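Local coordinates for protein tyrosyl-tRNA synthetase (Archaeoglobus fulgidus, PDB 2CYB) that binds L-tyrosine and probably attaches it to tRNA(Tyr) in two steps, first activating it with ATP to Tyr-AMP, at residues Asn13-Val18 against Gly176-Arg181; Val37-Ser42 against Met51-Leu56; Ile206-Asp211 against Glu248-Asp253; Ile266-Asp271 against Val278-Phe283. All blocks are in the same frame, centred on the assembly; numbering follows the deposited sequence.

Contact 1 of 4, residues Asn13-Val18 against Gly176-Arg181; sequences NAEEVV and GGIDQR. With TYR (tyrosine), chain C.
Glu16 and Arg181 meet as a salt bridge, their side chains crossing at about a right angle and the carboxylate and guanidinium planes 51° apart. Glu16 reaches across with CG anti to its backbone N (chi1 172°) and the chain extended beyond. Arg181 NH2 donates to Glu16 OE2 at 3.1 Å; Glu16 OE2 lies in the guanidinium plane and is met on the carboxylate's syn side, 29° out of the carboxylate plane. Arg181 NE sits astride both oxygens, 2.9 Å from Glu16 OE1 and 3.0 Å from Glu16 OE2, but both of these bonds are weak. Beside the ion pair, Ile178 CD1 touches Glu16 OE1 at 3.6 Å, while Ile178 CG2 lies 3.7 Å from OE2 of Glu15. Both glutamates face His203 in a classic beta bulge, which opens the short outermost strand 16-18 of the Rossmann-type sheet, and His203 ND1 is hydrogen-bonded to Glu16 OE1. An alanine in place of Arg181 takes away the guanidinium, and the Glu16 carboxylate, still tied to His203, would probably be freer to turn and left without its cationic mate. On the far side of the 3-10 turn 178-180, Gln180 enters the tyrosine pocket: its OE1 accepts from the ligand N at 2.7 Å and also from Gln162 NE2. Gln180 NE2 bonds weakly to the ligand OXT and, at 3.1 Å, to Asp179 OD1, reached from above the carboxylate plane.

Contact 2 of 4, residues Val37-Ser42 against Met51-Leu56; sequences VGYEPS and MTVQKL. With TYR (tyrosine), chain C.
Tyr39 reaches from the end of strand 34-39 to helix 47-61 and meets Thr52 through its hydroxyl. From CB, CG is set anti to the carbonyl carbon (chi1 -58°), and the ring runs on toward the helix. One ring face takes Val37 CG1, which stands 3.5 Å above the Tyr39 ring plane and is offset toward the rim; the ring also meets that of Phe97. Farther out, Tyr39 CE2 and CZ pass Thr52 OG1, which lies at the ring edge near its plane, 3.2 Å from CE2. At the tip, Tyr39 OH and Thr52 OG1 share a hydrogen bond of 2.7 Å, and Val53 CG2 presses on the same Tyr39 OH at 3.4 Å. Thr52 OG1 lies between its backbone N and carbonyl carbon (chi1 52°) and is also hydrogen-bonded to His49 O, one turn back in the helix, so two partners grip this buried hydroxyl. Nearer the start of the segment, Val37 CG2 fits against the branched end of Leu56, 3.6 Å from both its CG and its CD2. Gly38, between these two inward residues, serves the ligand: its O lies 3.3 Å from CD2 of the bound tyrosine, and a CB here would collide with the substrate ring. The axes of 37-39 and 51-56 run roughly antiparallel, at 149°, in the first half of a Rossmann-fold beta-alpha-beta unit; the HIGH motif, beginning at Pro41 and Ser42, spans the connection and runs into the helix.

Contact 3 of 4, residues Ile206-Asp211 against Glu248-Asp253; sequences ILVGLD and ENPILD
The Asp253 carboxylate, the flat group of this contact, meets Val208 of the loop 206-211 largely through water. Its OD1 accepts from two waters, one at 2.6 Å from Asp253 OD1 that in turn accepts from Val208 N, the other donating to both Asp253 OD1 and Val208 O. The two waters thus link both backbone polar atoms of Val208 to a single carboxylate oxygen, and no direct hydrogen bond crosses the contact. The puckered ring of Pro250 meets the loop with CG, 3.3 Å from Gly209 O, and with CB, 4.0 Å from Leu210 CA. Val208 packs against the start of the helix. Its CG1 is anti to the carbonyl carbon (chi1 -56°) and lies 4.1 Å from Glu248 CG; its CG2, between the backbone N and the carbonyl carbon, is thereby turned to Glu248 O and to Pro250 CG, 3.8 Å away. Leu207 CD2 reaches Asp253 CB at 4.0 Å, sliding past it in the opposite direction. Asn249 is the N-cap residue of helix 250-263, and its O receives Asp253 N at 2.9 Å. The contact sets the first turn of this helix against the loop that follows strand 200-204 and leads into the KMSKS motif of class I synthetases.

Contact 4 of 4, residues Ile266-Asp271 against Val278-Phe283; sequences IVVERD and VEYASF
Val278, which buries the largest area here, packs against Val268 and Arg270. Its CG1, placed between the backbone N and the carbonyl carbon (chi1 57°), stands 3.6 Å above one face of the Arg270 guanidinium, toward the rim, and 3.8 Å from Val268 CB. The backbones pair here: Val268 N donates to Val278 O at 2.7 Å, and Val278 N returns a bond to Val268 O. Tyr280 follows on the same face of the hairpin. Its ring turns an edge to Val268, whose CG2 lies in the ring plane 3.9 Å from Tyr280 CE1, and its OH goes on to Asp289. Ile266 completes the row, with CG2 4.1 Å from Tyr280 CB and a backbone bond in each direction between the two residues. Replacing Arg270 by an alanine would probably bare Val278 CG1 on its guanidinium side and leave Gly276 O, now bonded to Arg270 NE, without that partner. On the other face, Val267 CG2 touches the Glu279 side chain. This two-stranded antiparallel hairpin follows helix 250-263; the face bearing Ile266, Val268 and Tyr280 packs on that helix and on helices 283-292 and 297-319.

How the contacts relate
From the N terminus, contact 1 joins the first short strand to the turn that follows strand 173-177, closing a loop of some 160 residues. Contact 2 falls wholly within that loop and closes a connection of 8 residues between strand 34-39 and the helix after it; strands 34-39 and 173-177 are neighbours in one sheet, and both contacts border the bound tyrosine. Contacts 3 and 4 follow in series without crossing either. Contact 3 closes a span of 36 residues between the loop after the sheet and helix 250-263; its Ile206 also touches Ile178, and its Leu207 Met51. That helix leads into contact 4, a hairpin closing 6 residues, where Phe283 touches Leu252.

Contact 1 of 4, residues Asn13-Val18 against Gly176-Arg181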
# COMPACT_ATOMS: atom_id res chain seq x y z
N ASN A 13 -9.78 28.97 -18.51
CA ASN A 13 -9.64 28.92 -17.07
C ASN A 13 -8.80 27.76 -16.56
O ASN A 13 -8.87 27.41 -15.38
CB ASN A 13 -11.01 28.89 -16.41
CG ASN A 13 -11.73 30.23 -16.51
OD1 ASN A 13 -11.09 31.27 -16.65
ND2 ASN A 13 -13.05 30.21 -16.42
N ALA A 14 -8.01 27.16 -17.44
CA ALA A 14 -7.14 26.07 -17.02
C ALA A 14 -5.82 26.72 -16.64
O ALA A 14 -5.38 27.66 -17.30
CB ALA A 14 -6.92 25.08 -18.15
N GLU A 15 -5.19 26.24 -15.59
CA GLU A 15 -3.92 26.80 -15.18
C GLU A 15 -2.77 26.18 -15.96
O GLU A 15 -1.76 26.83 -16.24
CB GLU A 15 -3.69 26.58 -13.68
CG GLU A 15 -2.33 27.06 -13.19
CD GLU A 15 -2.19 26.99 -11.69
OE1 GLU A 15 -1.06 27.19 -11.19
OE2 GLU A 15 -3.20 26.74 -11.00
N GLU A 16 -2.93 24.91 -16.33
CA GLU A 16 -1.88 24.21 -17.05
C GLU A 16 -2.44 23.05 -17.86
O GLU A 16 -3.45 22.46 -17.49
CB GLU A 16 -0.84 23.69 -16.06
CG GLU A 16 0.21 22.77 -16.67
CD GLU A 16 1.09 22.12 -15.61
OE1 GLU A 16 0.55 21.39 -14.75
OE2 GLU A 16 2.32 22.32 -15.66
N VAL A 17 -1.78 22.76 -18.97
CA VAL A 17 -2.18 21.64 -19.82
C VAL A 17 -0.89 20.87 -20.13
O VAL A 17 0.09 21.45 -20.60
CB VAL A 17 -2.83 22.09 -21.13
CG1 VAL A 17 -3.15 20.87 -21.99
CG2 VAL A 17 -4.11 22.87 -20.84
N VAL A 18 -0.90 19.58 -19.84
CA VAL A 18 0.25 18.73 -20.07
C VAL A 18 -0.10 17.61 -21.06
O VAL A 18 -0.64 16.59 -20.65
CB VAL A 18 0.73 18.08 -18.76
CG1 VAL A 18 1.97 17.25 -19.00
CG2 VAL A 18 1.00 19.17 -17.72
N GLY A 176 -8.04 17.77 -13.20
CA GLY A 176 -8.01 17.90 -11.76
C GLY A 176 -7.37 19.21 -11.34
O GLY A 176 -6.80 19.92 -12.17
N GLY A 177 -7.49 19.55 -10.06
CA GLY A 177 -6.87 20.77 -9.59
C GLY A 177 -5.37 20.60 -9.74
O GLY A 177 -4.86 19.48 -9.84
N ILE A 178 -4.65 21.72 -9.76
CA ILE A 178 -3.20 21.70 -9.89
C ILE A 178 -2.54 20.96 -8.72
O ILE A 178 -1.37 20.59 -8.80
CB ILE A 178 -2.66 23.15 -10.00
CG1 ILE A 178 -1.18 23.13 -10.36
CG2 ILE A 178 -2.87 23.88 -8.70
CD1 ILE A 178 -0.91 22.86 -11.82
N ASP A 179 -3.28 20.74 -7.64
CA ASP A 179 -2.69 20.01 -6.52
C ASP A 179 -2.60 18.51 -6.82
O ASP A 179 -2.03 17.75 -6.04
CB ASP A 179 -3.46 20.26 -5.21
CG ASP A 179 -4.95 20.04 -5.33
OD1 ASP A 179 -5.46 19.74 -6.44
OD2 ASP A 179 -5.63 20.19 -4.29
N GLN A 180 -3.14 18.10 -7.96
CA GLN A 180 -3.07 16.69 -8.38
C GLN A 180 -1.88 16.52 -9.33
O GLN A 180 -1.63 15.42 -9.82
CB GLN A 180 -4.34 16.27 -9.14
CG GLN A 180 -5.67 16.56 -8.45
CD GLN A 180 -5.75 15.91 -7.08
OE1 GLN A 180 -5.58 14.70 -6.95
NE2 GLN A 180 -6.02 16.72 -6.06
N ARG A 181 -1.15 17.60 -9.57
CA ARG A 181 -0.04 17.57 -10.53
C ARG A 181 0.99 16.47 -10.33
O ARG A 181 1.35 15.78 -11.29
CB ARG A 181 0.67 18.93 -10.58
CG ARG A 181 1.57 19.09 -11.80
CD ARG A 181 2.26 20.45 -11.87
NE ARG A 181 2.89 20.65 -13.18
CZ ARG A 181 3.85 19.87 -13.68
NH1 ARG A 181 4.31 18.84 -12.98
NH2 ARG A 181 4.33 20.11 -14.89
N TYR C . -7.10 12.95 -5.53
CA TYR C . -8.37 13.63 -5.87
C TYR C . -8.66 14.78 -4.91
O TYR C . -9.69 15.44 -5.08
CB TYR C . -9.52 12.61 -5.87
CG TYR C . -9.31 11.54 -6.91
CD1 TYR C . -9.28 10.19 -6.56
CD2 TYR C . -9.14 11.88 -8.25
CE1 TYR C . -9.09 9.20 -7.54
CE2 TYR C . -8.95 10.92 -9.22
CZ TYR C . -8.93 9.58 -8.87
OH TYR C . -8.76 8.63 -9.85
OXT TYR C . -7.83 15.01 -4.00

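Contact 2 of 4, residues Val37-Ser42 against Met51-Leu56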
# COMPACT_ATOMS: atom_id res chain seq x y z
N VAL A 37 -12.75 13.23 -13.98
CA VAL A 37 -12.30 13.89 -12.77
C VAL A 37 -12.75 12.90 -11.71
O VAL A 37 -13.81 12.27 -11.83
CB VAL A 37 -12.98 15.25 -12.48
CG1 VAL A 37 -12.45 15.79 -11.13
CG2 VAL A 37 -12.68 16.25 -13.58
N GLY A 38 -11.92 12.73 -10.69
CA GLY A 38 -12.29 11.82 -9.62
C GLY A 38 -12.54 12.65 -8.39
O GLY A 38 -11.89 13.67 -8.18
N TYR A 39 -13.50 12.22 -7.57
CA TYR A 39 -13.83 12.93 -6.34
C TYR A 39 -13.99 11.99 -5.15
O TYR A 39 -14.68 10.98 -5.25
CB TYR A 39 -15.15 13.69 -6.48
CG TYR A 39 -15.22 14.71 -7.59
CD1 TYR A 39 -15.75 14.37 -8.84
CD2 TYR A 39 -14.81 16.03 -7.37
CE1 TYR A 39 -15.88 15.32 -9.85
CE2 TYR A 39 -14.93 16.99 -8.39
CZ TYR A 39 -15.47 16.63 -9.62
OH TYR A 39 -15.60 17.56 -10.62
N GLU A 40 -13.36 12.33 -4.03
CA GLU A 40 -13.55 11.53 -2.82
C GLU A 40 -14.94 11.99 -2.37
O GLU A 40 -15.18 13.18 -2.23
CB GLU A 40 -12.55 11.91 -1.73
CG GLU A 40 -11.10 11.65 -2.04
CD GLU A 40 -10.20 11.97 -0.85
OE1 GLU A 40 -8.99 12.17 -1.06
OE2 GLU A 40 -10.71 12.02 0.29
N PRO A 41 -15.88 11.06 -2.16
CA PRO A 41 -17.21 11.50 -1.74
C PRO A 41 -17.13 12.46 -0.54
O PRO A 41 -16.49 12.15 0.47
CB PRO A 41 -17.92 10.19 -1.40
CG PRO A 41 -17.31 9.25 -2.40
CD PRO A 41 -15.84 9.59 -2.33
N SER A 42 -17.76 13.62 -0.67
CA SER A 42 -17.75 14.63 0.39
C SER A 42 -19.15 15.07 0.78
O SER A 42 -19.99 15.33 -0.08
CB SER A 42 -16.95 15.86 -0.07
OG SER A 42 -17.04 16.91 0.88
N MET A 51 -15.55 23.96 -9.72
CA MET A 51 -14.43 24.40 -10.55
C MET A 51 -14.15 23.32 -11.61
O MET A 51 -14.08 23.61 -12.81
CB MET A 51 -13.19 24.59 -9.68
CG MET A 51 -11.91 24.90 -10.44
SD MET A 51 -11.96 26.54 -11.19
CE MET A 51 -12.49 27.46 -9.83
N THR A 52 -13.98 22.09 -11.15
CA THR A 52 -13.69 20.97 -12.05
C THR A 52 -14.95 20.48 -12.75
O THR A 52 -14.88 19.94 -13.86
CB THR A 52 -13.01 19.80 -11.30
OG1 THR A 52 -13.77 19.44 -10.14
CG2 THR A 52 -11.59 20.18 -10.89
N VAL A 53 -16.10 20.68 -12.13
CA VAL A 53 -17.35 20.26 -12.76
C VAL A 53 -17.57 21.12 -14.00
O VAL A 53 -17.93 20.60 -15.07
CB VAL A 53 -18.54 20.43 -11.80
CG1 VAL A 53 -19.85 20.39 -12.58
CG2 VAL A 53 -18.53 19.31 -10.76
N GLN A 54 -17.34 22.42 -13.87
CA GLN A 54 -17.51 23.33 -15.00
C GLN A 54 -16.58 22.95 -16.14
O GLN A 54 -16.96 23.03 -17.31
CB GLN A 54 -17.25 24.79 -14.56
CG GLN A 54 -17.32 25.81 -15.71
CD GLN A 54 -18.69 25.92 -16.35
OE1 GLN A 54 -18.82 25.83 -17.57
NE2 GLN A 54 -19.72 26.10 -15.53
N LYS A 55 -15.36 22.53 -15.81
CA LYS A 55 -14.42 22.14 -16.84
C LYS A 55 -14.92 20.88 -17.56
O LYS A 55 -14.74 20.75 -18.77
CB LYS A 55 -13.03 21.91 -16.24
CG LYS A 55 -11.96 21.53 -17.26
CD LYS A 55 -12.00 22.42 -18.50
CE LYS A 55 -11.78 23.90 -18.18
NZ LYS A 55 -11.97 24.77 -19.39
N LEU A 56 -15.55 19.97 -16.82
CA LEU A 56 -16.09 18.77 -17.45
C LEU A 56 -17.21 19.15 -18.42
O LEU A 56 -17.35 18.54 -19.48
CB LEU A 56 -16.61 17.77 -16.40
CG LEU A 56 -15.54 16.97 -15.65
CD1 LEU A 56 -16.22 16.02 -14.67
CD2 LEU A 56 -14.68 16.18 -16.63
N TYR C . -7.10 12.95 -5.53
CA TYR C . -8.37 13.63 -5.87
C TYR C . -8.66 14.78 -4.91
O TYR C . -9.69 15.44 -5.08
CB TYR C . -9.52 12.61 -5.87
CG TYR C . -9.31 11.54 -6.91
CD1 TYR C . -9.28 10.19 -6.56
CD2 TYR C . -9.14 11.88 -8.25
CE1 TYR C . -9.09 9.20 -7.54
CE2 TYR C . -8.95 10.92 -9.22
CZ TYR C . -8.93 9.58 -8.87
OH TYR C . -8.76 8.63 -9.85
OXT TYR C . -7.83 15.01 -4.00

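Contact 3 of 4, residues Ile206-Asp211 against Glu248-Asp253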
# COMPACT_ATOMS: atom_id res chain seq x y z
N ILE A 206 -6.21 26.32 -7.96
CA ILE A 206 -6.78 26.05 -6.65
C ILE A 206 -7.45 27.33 -6.15
O ILE A 206 -6.81 28.37 -6.04
CB ILE A 206 -5.70 25.62 -5.64
CG1 ILE A 206 -5.01 24.34 -6.12
CG2 ILE A 206 -6.31 25.43 -4.27
CD1 ILE A 206 -5.97 23.19 -6.42
N LEU A 207 -8.75 27.26 -5.86
CA LEU A 207 -9.49 28.43 -5.39
C LEU A 207 -9.16 28.83 -3.96
O LEU A 207 -9.25 28.01 -3.05
CB LEU A 207 -10.99 28.17 -5.48
CG LEU A 207 -11.67 28.17 -6.84
CD1 LEU A 207 -13.15 27.86 -6.66
CD2 LEU A 207 -11.47 29.53 -7.52
N VAL A 208 -8.79 30.09 -3.76
CA VAL A 208 -8.50 30.55 -2.41
C VAL A 208 -9.84 30.71 -1.71
O VAL A 208 -10.88 30.85 -2.36
CB VAL A 208 -7.76 31.91 -2.42
CG1 VAL A 208 -6.49 31.79 -3.25
CG2 VAL A 208 -8.66 33.01 -2.97
N GLY A 209 -9.82 30.66 -0.39
CA GLY A 209 -11.05 30.80 0.37
C GLY A 209 -11.57 32.23 0.38
O GLY A 209 -10.87 33.16 -0.02
N LEU A 210 -12.80 32.40 0.84
CA LEU A 210 -13.46 33.70 0.90
C LEU A 210 -12.70 34.79 1.66
O LEU A 210 -12.92 35.98 1.43
CB LEU A 210 -14.86 33.54 1.50
CG LEU A 210 -15.82 32.71 0.65
CD1 LEU A 210 -17.12 32.46 1.40
CD2 LEU A 210 -16.09 33.43 -0.67
N ASP A 211 -11.80 34.38 2.56
CA ASP A 211 -11.00 35.33 3.33
C ASP A 211 -9.66 35.65 2.67
O ASP A 211 -8.85 36.39 3.23
CB ASP A 211 -10.75 34.80 4.74
CG ASP A 211 -10.25 33.36 4.73
OD1 ASP A 211 -9.50 33.00 3.80
OD2 ASP A 211 -10.60 32.61 5.67
N GLU A 248 -6.14 36.41 -6.70
CA GLU A 248 -6.40 35.99 -5.33
C GLU A 248 -7.64 36.69 -4.77
O GLU A 248 -7.86 36.71 -3.56
CB GLU A 248 -5.20 36.27 -4.42
CG GLU A 248 -5.33 35.69 -3.01
CD GLU A 248 -4.29 36.21 -2.03
OE1 GLU A 248 -3.08 36.01 -2.29
OE2 GLU A 248 -4.67 36.80 -1.00
N ASN A 249 -8.43 37.28 -5.66
CA ASN A 249 -9.65 37.96 -5.24
C ASN A 249 -10.78 36.94 -5.36
O ASN A 249 -11.23 36.62 -6.47
CB ASN A 249 -9.93 39.19 -6.11
CG ASN A 249 -11.07 40.05 -5.57
OD1 ASN A 249 -10.98 41.28 -5.55
ND2 ASN A 249 -12.15 39.41 -5.12
N PRO A 250 -11.25 36.42 -4.22
CA PRO A 250 -12.32 35.42 -4.11
C PRO A 250 -13.60 35.75 -4.87
O PRO A 250 -14.22 34.87 -5.45
CB PRO A 250 -12.56 35.35 -2.60
CG PRO A 250 -11.24 35.70 -2.03
CD PRO A 250 -10.80 36.85 -2.88
N ILE A 251 -14.00 37.01 -4.83
CA ILE A 251 -15.21 37.42 -5.52
C ILE A 251 -15.00 37.44 -7.03
O ILE A 251 -15.85 36.96 -7.79
CB ILE A 251 -15.67 38.82 -5.02
CG1 ILE A 251 -15.84 38.77 -3.50
CG2 ILE A 251 -16.99 39.21 -5.68
CD1 ILE A 251 -16.74 37.65 -3.02
N LEU A 252 -13.87 37.99 -7.47
CA LEU A 252 -13.57 38.03 -8.89
C LEU A 252 -13.46 36.60 -9.41
O LEU A 252 -13.88 36.31 -10.53
CB LEU A 252 -12.26 38.77 -9.14
CG LEU A 252 -12.38 40.29 -9.24
CD1 LEU A 252 -11.00 40.89 -9.48
CD2 LEU A 252 -13.32 40.65 -10.39
N ASP A 253 -12.92 35.71 -8.58
CA ASP A 253 -12.77 34.32 -8.96
C ASP A 253 -14.12 33.67 -9.23
O ASP A 253 -14.26 32.91 -10.19
CB ASP A 253 -12.03 33.52 -7.88
CG ASP A 253 -10.53 33.79 -7.89
OD1 ASP A 253 -9.84 33.40 -6.92
OD2 ASP A 253 -10.03 34.39 -8.87
O HOH W 1 -8.08 31.70 -6.18
O HOH W 2 -11.43 31.85 -5.11

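Contact 4 of 4, residues Ile266-Asp271 against Val278-Phe283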
# COMPACT_ATOMS: atom_id res chain seq x y z
N ILE A 266 -22.52 39.11 -17.06
CA ILE A 266 -23.03 39.39 -15.73
C ILE A 266 -23.44 40.86 -15.64
O ILE A 266 -22.66 41.76 -15.94
CB ILE A 266 -21.99 39.07 -14.65
CG1 ILE A 266 -22.54 39.42 -13.27
CG2 ILE A 266 -20.69 39.81 -14.93
CD1 ILE A 266 -21.63 39.03 -12.12
N VAL A 267 -24.69 41.07 -15.26
CA VAL A 267 -25.22 42.41 -15.11
C VAL A 267 -24.99 42.86 -13.67
O VAL A 267 -25.39 42.17 -12.73
CB VAL A 267 -26.74 42.45 -15.41
CG1 VAL A 267 -27.29 43.84 -15.16
CG2 VAL A 267 -26.99 42.03 -16.85
N VAL A 268 -24.33 43.99 -13.51
CA VAL A 268 -24.06 44.53 -12.18
C VAL A 268 -24.96 45.74 -11.99
O VAL A 268 -24.66 46.83 -12.48
CB VAL A 268 -22.59 44.95 -12.05
CG1 VAL A 268 -22.32 45.53 -10.68
CG2 VAL A 268 -21.69 43.75 -12.31
N GLU A 269 -26.07 45.55 -11.30
CA GLU A 269 -26.99 46.66 -11.06
C GLU A 269 -26.32 47.61 -10.07
O GLU A 269 -25.70 47.17 -9.09
CB GLU A 269 -28.32 46.15 -10.49
CG GLU A 269 -28.92 45.01 -11.28
CD GLU A 269 -30.37 44.73 -10.91
OE1 GLU A 269 -30.73 44.86 -9.72
OE2 GLU A 269 -31.15 44.36 -11.82
N ARG A 270 -26.44 48.91 -10.32
CA ARG A 270 -25.84 49.91 -9.45
C ARG A 270 -26.70 51.16 -9.41
O ARG A 270 -27.45 51.43 -10.34
CB ARG A 270 -24.46 50.33 -9.95
CG ARG A 270 -23.43 49.23 -10.05
CD ARG A 270 -22.08 49.81 -10.45
NE ARG A 270 -22.11 50.41 -11.78
CZ ARG A 270 -21.04 50.88 -12.42
NH1 ARG A 270 -19.84 50.82 -11.85
NH2 ARG A 270 -21.16 51.39 -13.64
N ASP A 271 -26.58 51.93 -8.33
CA ASP A 271 -27.33 53.18 -8.24
C ASP A 271 -26.72 54.10 -9.29
O ASP A 271 -25.56 53.94 -9.67
CB ASP A 271 -27.18 53.82 -6.86
CG ASP A 271 -27.85 53.03 -5.77
OD1 ASP A 271 -28.85 52.34 -6.06
OD2 ASP A 271 -27.40 53.12 -4.61
N VAL A 278 -24.47 48.16 -15.25
CA VAL A 278 -23.46 47.91 -16.27
C VAL A 278 -23.43 46.41 -16.52
O VAL A 278 -23.67 45.62 -15.61
CB VAL A 278 -22.07 48.39 -15.80
CG1 VAL A 278 -21.69 47.71 -14.49
CG2 VAL A 278 -21.04 48.12 -16.88
N GLU A 279 -23.15 46.03 -17.76
CA GLU A 279 -23.09 44.62 -18.12
C GLU A 279 -21.70 44.27 -18.64
O GLU A 279 -21.09 45.03 -19.40
CB GLU A 279 -24.14 44.31 -19.20
CG GLU A 279 -24.22 42.85 -19.59
CD GLU A 279 -25.25 42.59 -20.68
OE1 GLU A 279 -25.09 43.14 -21.79
OE2 GLU A 279 -26.22 41.85 -20.43
N TYR A 280 -21.20 43.11 -18.22
CA TYR A 280 -19.89 42.66 -18.66
C TYR A 280 -20.05 41.37 -19.44
O TYR A 280 -20.61 40.40 -18.93
CB TYR A 280 -18.96 42.47 -17.47
CG TYR A 280 -18.69 43.75 -16.72
CD1 TYR A 280 -19.42 44.07 -15.57
CD2 TYR A 280 -17.73 44.65 -17.17
CE1 TYR A 280 -19.19 45.26 -14.88
CE2 TYR A 280 -17.49 45.84 -16.49
CZ TYR A 280 -18.22 46.14 -15.35
OH TYR A 280 -17.99 47.32 -14.67
N ALA A 281 -19.55 41.37 -20.67
CA ALA A 281 -19.64 40.21 -21.54
C ALA A 281 -18.42 39.31 -21.44
O ALA A 281 -18.40 38.23 -22.02
CB ALA A 281 -19.85 40.67 -22.98
N SER A 282 -17.39 39.76 -20.73
CA SER A 282 -16.18 38.96 -20.57
C SER A 282 -15.54 39.30 -19.24
O SER A 282 -15.77 40.38 -18.69
CB SER A 282 -15.19 39.24 -21.71
OG SER A 282 -14.58 40.50 -21.53
N PHE A 283 -14.72 38.39 -18.73
CA PHE A 283 -14.06 38.64 -17.46
C PHE A 283 -13.01 39.72 -17.60
O PHE A 283 -12.81 40.51 -16.69
CB PHE A 283 -13.41 37.36 -16.92
CG PHE A 283 -12.63 37.58 -15.66
CD1 PHE A 283 -11.26 37.73 -15.69
CD2 PHE A 283 -13.30 37.71 -14.45
CE1 PHE A 283 -10.54 38.02 -14.53
CE2 PHE A 283 -12.59 38.00 -13.28
CZ PHE A 283 -11.21 38.15 -13.33